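Side-chain contacts in EscN (Escherichia coli O127:H6, PDB 2OBL), which belongs to the P-loop NTPases as a type III secretion system ATPase related to the alpha and beta subunits of ATP synthase: residues 36-41 with 141-146; 147-152 with 201-206. The protein carries 1 engineered substitution. One frame throughout, in Å; residues are numbered along the deposited sequence.

Contact 1: 36-41 with 141-146; sequences RSLYAE and RMKAAF
Tyr-39 lays one corner of its ring over a face of Phe-146. The nearest atoms are the two CE1 carbons, Tyr-39 CE1 to Phe-146 CE1, at 3.4 Å. Tyr-39 CD1 lies 3.7 Å from Phe-146 CD1, so one side of the tyrosine ring does the touching. The ring planes meet at 57°, and the centroids are 5.0 Å apart. The pair is thus oblique, neither a parallel stack nor edge-to-face.

Leu-38 packs beside this pair. Its CB lies against Phe-146 CB at 4.2 Å, and its CD2 reaches the backbone C of Phe-146 at 4.0 Å. Its other methyl, CD1, lies 4.3 Å from Lys-143 CG, in the aliphatic part of the lysine. Leu-38 O comes to the edge of the Phe-146 ring, near its plane, and is 3.7 Å from Phe-146 CB. The same oxygen also has a partner in contact 2.

The CG of Phe-146 sits beside its backbone N (chi1 -66°). This leaves the ring next to Met-142 O, one turn earlier in the helix, which lies in the ring plane at the edge. On the other segment Ser-37 OG accepts from Tyr-39 N at 3.1 Å, which makes an ST turn. The turn starts at the last strand residue, Ser-37, and ties down the backbone from which Tyr-39 leaves. Leu-38 CB also covers part of one face of the tyrosine ring.

The contact joins the end of strand 34-37 and the loop after it to helix 138-156 of the nucleotide-binding domain. Strand 34-37 pairs with strand 4-7, whose Ile-5 touches Leu-38. Tyr-172 of helix 169-182 also packs on Phe-146.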
ATOM      1  N   ARG A  36     -19.390  17.188   1.940  1.00 23.37           N
ATOM      2  CA  ARG A  36     -18.049  17.666   1.663  1.00 23.31           C
ATOM      3  C   ARG A  36     -17.792  17.632   0.162  1.00 23.69           C
ATOM      4  O   ARG A  36     -18.297  16.762  -0.547  1.00 21.76           O
ATOM      5  CB  ARG A  36     -17.002  16.825   2.394  1.00 23.97           C
ATOM      6  CG  ARG A  36     -16.951  17.057   3.911  1.00 25.43           C
ATOM      7  CD  ARG A  36     -15.558  16.775   4.432  1.00 25.44           C
ATOM      8  NE  ARG A  36     -15.399  17.049   5.856  1.00 24.43           N
ATOM      9  CZ  ARG A  36     -14.228  17.006   6.478  1.00 23.68           C
ATOM     10  NH1 ARG A  36     -13.124  16.706   5.782  1.00 23.33           N
ATOM     11  NH2 ARG A  36     -14.151  17.264   7.781  1.00 22.95           N
ATOM     12  N   SER A  37     -17.009  18.595  -0.314  1.00 22.43           N
ATOM     13  CA  SER A  37     -16.574  18.612  -1.700  1.00 21.35           C
ATOM     14  C   SER A  37     -15.614  17.449  -1.955  1.00 22.02           C
ATOM     15  O   SER A  37     -14.854  17.060  -1.065  1.00 21.22           O
ATOM     16  CB  SER A  37     -15.893  19.948  -2.011  1.00 22.13           C
ATOM     17  OG  SER A  37     -15.320  19.942  -3.307  1.00 21.98           O
ATOM     18  N   LEU A  38     -15.665  16.889  -3.160  1.00 21.03           N
ATOM     19  CA  LEU A  38     -14.727  15.821  -3.543  1.00 22.71           C
ATOM     20  C   LEU A  38     -13.306  16.348  -3.726  1.00 24.42           C
ATOM     21  O   LEU A  38     -12.342  15.575  -3.816  1.00 22.43           O
ATOM     22  CB  LEU A  38     -15.185  15.124  -4.822  1.00 21.75           C
ATOM     23  CG  LEU A  38     -16.333  14.123  -4.680  1.00 22.82           C
ATOM     24  CD1 LEU A  38     -16.677  13.451  -5.997  1.00 22.33           C
ATOM     25  CD2 LEU A  38     -16.006  13.080  -3.629  1.00 22.87           C
ATOM     26  N   TYR A  39     -13.189  17.672  -3.772  1.00 26.98           N
ATOM     27  CA  TYR A  39     -11.906  18.314  -3.986  1.00 30.38           C
ATOM     28  C   TYR A  39     -11.532  19.193  -2.798  1.00 31.46           C
ATOM     29  O   TYR A  39     -12.398  19.759  -2.137  1.00 31.80           O
ATOM     30  CB  TYR A  39     -11.938  19.081  -5.306  1.00 31.97           C
ATOM     31  CG  TYR A  39     -12.422  18.208  -6.451  1.00 32.77           C
ATOM     32  CD1 TYR A  39     -11.559  17.324  -7.088  1.00 33.04           C
ATOM     33  CD2 TYR A  39     -13.751  18.239  -6.868  1.00 33.20           C
ATOM     34  CE1 TYR A  39     -11.995  16.510  -8.122  1.00 33.23           C
ATOM     35  CE2 TYR A  39     -14.199  17.428  -7.907  1.00 33.30           C
ATOM     36  CZ  TYR A  39     -13.314  16.563  -8.526  1.00 33.18           C
ATOM     37  OH  TYR A  39     -13.740  15.754  -9.562  1.00 33.36           O
ATOM     38  N   ALA A  40     -10.237  19.261  -2.507  1.00 33.28           N
ATOM     39  CA  ALA A  40      -9.735  20.052  -1.389  1.00 34.28           C
ATOM     40  C   ALA A  40      -8.476  20.790  -1.821  1.00 34.81           C
ATOM     41  O   ALA A  40      -7.772  20.339  -2.723  1.00 35.19           O
ATOM     42  CB  ALA A  40      -9.466  19.159  -0.176  1.00 34.55           C
ATOM     43  N   GLU A  41      -8.181  21.911  -1.172  0.50 35.00           N
ATOM     44  CA  GLU A  41      -7.133  22.812  -1.666  0.50 35.38           C
ATOM     45  C   GLU A  41      -5.674  22.371  -1.503  0.50 35.57           C
ATOM     46  O   GLU A  41      -4.797  22.886  -2.198  0.50 35.75           O
ATOM     47  CB  GLU A  41      -7.329  24.236  -1.139  0.50 35.30           C
ATOM     48  CG  GLU A  41      -7.882  25.181  -2.192  0.50 35.46           C
ATOM     49  CD  GLU A  41      -7.033  25.196  -3.454  0.50 35.50           C
ATOM     50  OE1 GLU A  41      -5.796  25.338  -3.342  0.50 35.53           O
ATOM     51  OE2 GLU A  41      -7.603  25.067  -4.560  0.50 35.53           O
ATOM     52  N   ARG A 141     -15.842   5.188 -11.511  1.00 12.27           N
ATOM     53  CA  ARG A 141     -14.547   4.599 -11.134  1.00 12.74           C
ATOM     54  C   ARG A 141     -13.466   5.668 -10.864  1.00 12.73           C
ATOM     55  O   ARG A 141     -12.606   5.515  -9.970  1.00 13.14           O
ATOM     56  CB  ARG A 141     -14.082   3.601 -12.194  1.00 12.94           C
ATOM     57  CG  ARG A 141     -14.917   2.303 -12.223  1.00 12.45           C
ATOM     58  CD  ARG A 141     -14.440   1.333 -13.310  1.00 13.42           C
ATOM     59  NE  ARG A 141     -15.068   1.611 -14.604  1.00 12.94           N
ATOM     60  CZ  ARG A 141     -14.424   2.028 -15.693  1.00 13.84           C
ATOM     61  NH1 ARG A 141     -13.103   2.204 -15.691  1.00 10.37           N
ATOM     62  NH2 ARG A 141     -15.108   2.250 -16.816  1.00 14.04           N
ATOM     63  N   MET A 142     -13.496   6.745 -11.636  1.00 12.85           N
ATOM     64  CA  MET A 142     -12.596   7.862 -11.372  1.00 14.35           C
ATOM     65  C   MET A 142     -12.944   8.555 -10.052  1.00 13.63           C
ATOM     66  O   MET A 142     -12.060   8.850  -9.241  1.00 13.88           O
ATOM     67  CB  MET A 142     -12.656   8.873 -12.507  1.00 16.26           C
ATOM     68  CG  MET A 142     -11.846  10.124 -12.234  1.00 16.81           C
ATOM     69  SD  MET A 142     -12.064  11.301 -13.556  1.00 17.32           S
ATOM     70  CE  MET A 142     -10.783  12.489 -13.142  1.00 18.41           C
ATOM     71  N   LYS A 143     -14.231   8.827  -9.837  1.00 13.80           N
ATOM     72  CA  LYS A 143     -14.640   9.579  -8.642  1.00 14.03           C
ATOM     73  C   LYS A 143     -14.347   8.818  -7.353  1.00 13.09           C
ATOM     74  O   LYS A 143     -14.131   9.425  -6.292  1.00 12.46           O
ATOM     75  CB  LYS A 143     -16.123   9.992  -8.727  1.00 14.30           C
ATOM     76  CG  LYS A 143     -16.377  11.173  -9.673  1.00 15.80           C
ATOM     77  CD  LYS A 143     -17.871  11.364  -9.958  1.00 16.96           C
ATOM     78  CE  LYS A 143     -18.123  12.646 -10.762  1.00 19.11           C
ATOM     79  NZ  LYS A 143     -19.562  13.091 -10.653  1.00 21.07           N
ATOM     80  N   ALA A 144     -14.307   7.488  -7.437  1.00 11.59           N
ATOM     81  CA  ALA A 144     -14.063   6.666  -6.239  1.00 12.75           C
ATOM     82  C   ALA A 144     -12.782   7.064  -5.519  1.00 12.63           C
ATOM     83  O   ALA A 144     -12.727   7.033  -4.302  1.00 12.96           O
ATOM     84  CB  ALA A 144     -14.034   5.172  -6.578  1.00 12.50           C
ATOM     85  N   ALA A 145     -11.747   7.427  -6.277  1.00 12.32           N
ATOM     86  CA  ALA A 145     -10.484   7.813  -5.690  1.00 11.37           C
ATOM     87  C   ALA A 145     -10.642   9.087  -4.836  1.00 12.37           C
ATOM     88  O   ALA A 145     -10.048   9.213  -3.764  1.00 12.96           O
ATOM     89  CB  ALA A 145      -9.457   8.047  -6.779  1.00 12.22           C
ATOM     90  N   PHE A 146     -11.424  10.029  -5.340  1.00 11.63           N
ATOM     91  CA  PHE A 146     -11.650  11.294  -4.635  1.00 12.73           C
ATOM     92  C   PHE A 146     -12.588  11.083  -3.460  1.00 12.42           C
ATOM     93  O   PHE A 146     -12.373  11.622  -2.385  1.00 12.51           O
ATOM     94  CB  PHE A 146     -12.199  12.343  -5.600  1.00 14.49           C
ATOM     95  CG  PHE A 146     -11.221  12.747  -6.663  1.00 16.29           C
ATOM     96  CD1 PHE A 146     -10.406  13.861  -6.480  1.00 17.56           C
ATOM     97  CD2 PHE A 146     -11.113  12.018  -7.846  1.00 16.87           C
ATOM     98  CE1 PHE A 146      -9.483  14.242  -7.453  1.00 18.78           C
ATOM     99  CE2 PHE A 146     -10.190  12.381  -8.821  1.00 16.98           C
ATOM    100  CZ  PHE A 146      -9.375  13.494  -8.626  1.00 17.51           C
TER

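Contact 2: 147-152 with 201-206; sequences TATTIA and PKLLER
A bend at chi3 of Arg-206 (73°) brings its guanidinium against Thr-149 and Thr-150. The rotamer of Thr-149 puts OG1 beside its backbone N and CG2 on the opposite side from that N, where the methyl meets the arginine. The contact belongs to the P-loop NTPase fold, where it joins helix 138-156 to residues 203-206, in the last part of helix 194-204 or near it.

Thr-149 CG2 lies over one face of the guanidinium, toward its rim, 3.5 Å from Arg-206 NE. It also touches Arg-206 CB at 3.6 Å. The edge of the group meets Thr-150: Arg-206 NH2 donates to Thr-150 OG1 at 2.9 Å. This bond is bent, with an N-H...O angle of 136°, and OG1 lies 18° out of the guanidinium plane. Arg-206 NE forms a salt bridge with Glu-153, and NH1 has its partner in the loop after strand 34-37, so all three nitrogens of this buried group have partners.

Thr-149 OG1 hydrogen-bonds to Ala-145 O within its own helix. Leu-203 CD2 packs against this hydroxyl at 3.7 Å. A water bridges the segments, donating to Thr-149 OG1 at 2.9 Å and to Leu-203 O at 2.8 Å.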
ATOM      1  N   THR A 147     -13.626  10.282  -3.663  1.00 12.12           N
ATOM      2  CA  THR A 147     -14.548   9.947  -2.577  1.00 12.97           C
ATOM      3  C   THR A 147     -13.809   9.327  -1.392  1.00 13.08           C
ATOM      4  O   THR A 147     -13.967   9.756  -0.241  1.00 12.80           O
ATOM      5  CB  THR A 147     -15.617   8.969  -3.076  1.00 13.84           C
ATOM      6  OG1 THR A 147     -16.494   9.662  -3.975  1.00 13.41           O
ATOM      7  CG2 THR A 147     -16.404   8.369  -1.911  1.00 13.84           C
ATOM      8  N   ALA A 148     -12.976   8.337  -1.682  1.00 11.95           N
ATOM      9  CA  ALA A 148     -12.166   7.700  -0.652  1.00 12.19           C
ATOM     10  C   ALA A 148     -11.277   8.716   0.064  1.00 12.13           C
ATOM     11  O   ALA A 148     -11.189   8.728   1.286  1.00 11.27           O
ATOM     12  CB  ALA A 148     -11.323   6.588  -1.273  1.00 13.08           C
ATOM     13  N   THR A 149     -10.631   9.574  -0.706  1.00 10.65           N
ATOM     14  CA  THR A 149      -9.709  10.550  -0.141  1.00 11.19           C
ATOM     15  C   THR A 149     -10.459  11.518   0.784  1.00 11.48           C
ATOM     16  O   THR A 149     -10.005  11.830   1.888  1.00 11.99           O
ATOM     17  CB  THR A 149      -8.902  11.284  -1.238  1.00 11.01           C
ATOM     18  OG1 THR A 149      -8.177  10.324  -2.024  1.00 11.47           O
ATOM     19  CG2 THR A 149      -7.882  12.269  -0.606  1.00 11.55           C
ATOM     20  N   THR A 150     -11.618  11.960   0.332  1.00 10.46           N
ATOM     21  CA  THR A 150     -12.454  12.893   1.093  1.00 12.44           C
ATOM     22  C   THR A 150     -12.933  12.267   2.399  1.00 12.25           C
ATOM     23  O   THR A 150     -12.938  12.908   3.442  1.00 12.20           O
ATOM     24  CB  THR A 150     -13.640  13.365   0.241  1.00 12.50           C
ATOM     25  OG1 THR A 150     -13.127  14.104  -0.881  1.00 14.34           O
ATOM     26  CG2 THR A 150     -14.561  14.290   1.060  1.00 12.65           C
ATOM     27  N   ILE A 151     -13.331  11.004   2.339  1.00 12.50           N
ATOM     28  CA  ILE A 151     -13.750  10.297   3.539  1.00 12.61           C
ATOM     29  C   ILE A 151     -12.585  10.138   4.531  1.00 12.52           C
ATOM     30  O   ILE A 151     -12.759  10.296   5.749  1.00 11.85           O
ATOM     31  CB  ILE A 151     -14.393   8.942   3.190  1.00 13.27           C
ATOM     32  CG1 ILE A 151     -15.744   9.162   2.485  1.00 12.37           C
ATOM     33  CG2 ILE A 151     -14.586   8.103   4.450  1.00 13.76           C
ATOM     34  CD1 ILE A 151     -16.284   7.906   1.811  1.00 13.46           C
ATOM     35  N   ALA A 152     -11.400   9.832   4.013  1.00 12.80           N
ATOM     36  CA  ALA A 152     -10.206   9.767   4.840  1.00 11.92           C
ATOM     37  C   ALA A 152      -9.955  11.094   5.546  1.00 12.36           C
ATOM     38  O   ALA A 152      -9.594  11.110   6.717  1.00 12.12           O
ATOM     39  CB  ALA A 152      -8.964   9.353   3.997  1.00 11.11           C
ATOM     40  N   PRO A 201      -0.620  14.109  -8.494  1.00 15.40           N
ATOM     41  CA  PRO A 201      -0.100  14.772  -7.298  1.00 15.28           C
ATOM     42  C   PRO A 201      -1.192  15.434  -6.463  1.00 15.59           C
ATOM     43  O   PRO A 201      -1.056  15.548  -5.246  1.00 16.77           O
ATOM     44  CB  PRO A 201       0.881  15.808  -7.860  1.00 15.43           C
ATOM     45  CG  PRO A 201       0.462  16.028  -9.267  1.00 15.41           C
ATOM     46  CD  PRO A 201      -0.131  14.730  -9.739  1.00 15.75           C
ATOM     47  N   LYS A 202      -2.278  15.845  -7.103  1.00 15.10           N
ATOM     48  CA  LYS A 202      -3.385  16.459  -6.371  1.00 16.51           C
ATOM     49  C   LYS A 202      -4.022  15.454  -5.408  1.00 15.85           C
ATOM     50  O   LYS A 202      -4.337  15.790  -4.275  1.00 13.20           O
ATOM     51  CB  LYS A 202      -4.434  17.006  -7.333  1.00 18.20           C
ATOM     52  CG  LYS A 202      -3.935  18.182  -8.154  1.00 20.33           C
ATOM     53  CD  LYS A 202      -5.041  19.169  -8.413  1.00 22.09           C
ATOM     54  CE  LYS A 202      -4.484  20.514  -8.820  1.00 23.54           C
ATOM     55  NZ  LYS A 202      -5.482  21.596  -8.567  1.00 25.00           N
ATOM     56  N   LEU A 203      -4.193  14.219  -5.867  1.00 14.34           N
ATOM     57  CA  LEU A 203      -4.668  13.144  -4.996  1.00 14.28           C
ATOM     58  C   LEU A 203      -3.677  12.780  -3.898  1.00 13.84           C
ATOM     59  O   LEU A 203      -4.037  12.672  -2.728  1.00 12.94           O
ATOM     60  CB  LEU A 203      -4.966  11.883  -5.810  1.00 14.99           C
ATOM     61  CG  LEU A 203      -6.327  11.817  -6.491  1.00 15.99           C
ATOM     62  CD1 LEU A 203      -6.311  10.716  -7.550  1.00 16.03           C
ATOM     63  CD2 LEU A 203      -7.441  11.559  -5.473  1.00 15.93           C
ATOM     64  N   LEU A 204      -2.425  12.565  -4.274  1.00 13.72           N
ATOM     65  CA  LEU A 204      -1.446  12.068  -3.320  1.00 14.54           C
ATOM     66  C   LEU A 204      -1.084  13.106  -2.284  1.00 14.62           C
ATOM     67  O   LEU A 204      -0.753  12.772  -1.129  1.00 14.88           O
ATOM     68  CB  LEU A 204      -0.190  11.554  -4.045  1.00 14.99           C
ATOM     69  CG  LEU A 204      -0.242  10.064  -4.376  1.00 15.45           C
ATOM     70  CD1 LEU A 204      -1.419   9.717  -5.260  1.00 15.30           C
ATOM     71  CD2 LEU A 204       1.084   9.615  -5.018  1.00 15.99           C
ATOM     72  N   GLU A 205      -1.152  14.375  -2.680  1.00 14.19           N
ATOM     73  CA  GLU A 205      -0.767  15.445  -1.775  1.00 16.46           C
ATOM     74  C   GLU A 205      -1.793  15.635  -0.656  1.00 14.47           C
ATOM     75  O   GLU A 205      -1.522  16.322   0.319  1.00 14.02           O
ATOM     76  CB  GLU A 205      -0.500  16.751  -2.541  1.00 17.14           C
ATOM     77  CG  GLU A 205       0.772  16.700  -3.408  1.00 20.68           C
ATOM     78  CD  GLU A 205       1.104  18.038  -4.068  1.00 21.25           C
ATOM     79  OE1 GLU A 205       0.494  19.055  -3.681  1.00 23.05           O
ATOM     80  OE2 GLU A 205       1.983  18.073  -4.967  1.00 24.21           O
ATOM     81  N   ARG A 206      -2.958  15.000  -0.782  1.00 14.12           N
ATOM     82  CA  ARG A 206      -3.968  15.059   0.280  1.00 13.93           C
ATOM     83  C   ARG A 206      -3.703  14.114   1.459  1.00 14.09           C
ATOM     84  O   ARG A 206      -4.199  14.333   2.555  1.00 13.21           O
ATOM     85  CB  ARG A 206      -5.372  14.880  -0.293  1.00 14.41           C
ATOM     86  CG  ARG A 206      -5.801  16.084  -1.111  1.00 14.23           C
ATOM     87  CD  ARG A 206      -7.001  15.783  -1.973  1.00 14.44           C
ATOM     88  NE  ARG A 206      -8.229  15.670  -1.199  1.00 12.15           N
ATOM     89  CZ  ARG A 206      -9.418  15.443  -1.750  1.00 12.79           C
ATOM     90  NH1 ARG A 206      -9.517  15.306  -3.074  1.00 12.23           N
ATOM     91  NH2 ARG A 206     -10.496  15.364  -0.992  1.00 12.49           N
TER
HETATM   92  O   HOH W   1      -5.260  10.218  -2.273  1.00 19.01           O

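The two contacts have centres about 7 Å apart and share helix 138-156. Contact 1 uses residues 141-146 of it, and contact 2 the six that follow. Both segments of contact 1 precede both segments of contact 2 in the sequence. They also touch directly: Arg-206 NH1 probably donates to Leu-38 O at 2.9 Å, and Leu-38 CD2 packs on Thr-147 OG1 at 3.5 Å. Helix 138-156 lies against the parallel strands 99-105 and 161-167 of the nucleotide-binding domain. It thereby joins the loop after strand 34-37, which pairs with strand 4-7 near the N-terminus, and residues 201-206 to the same region of the core.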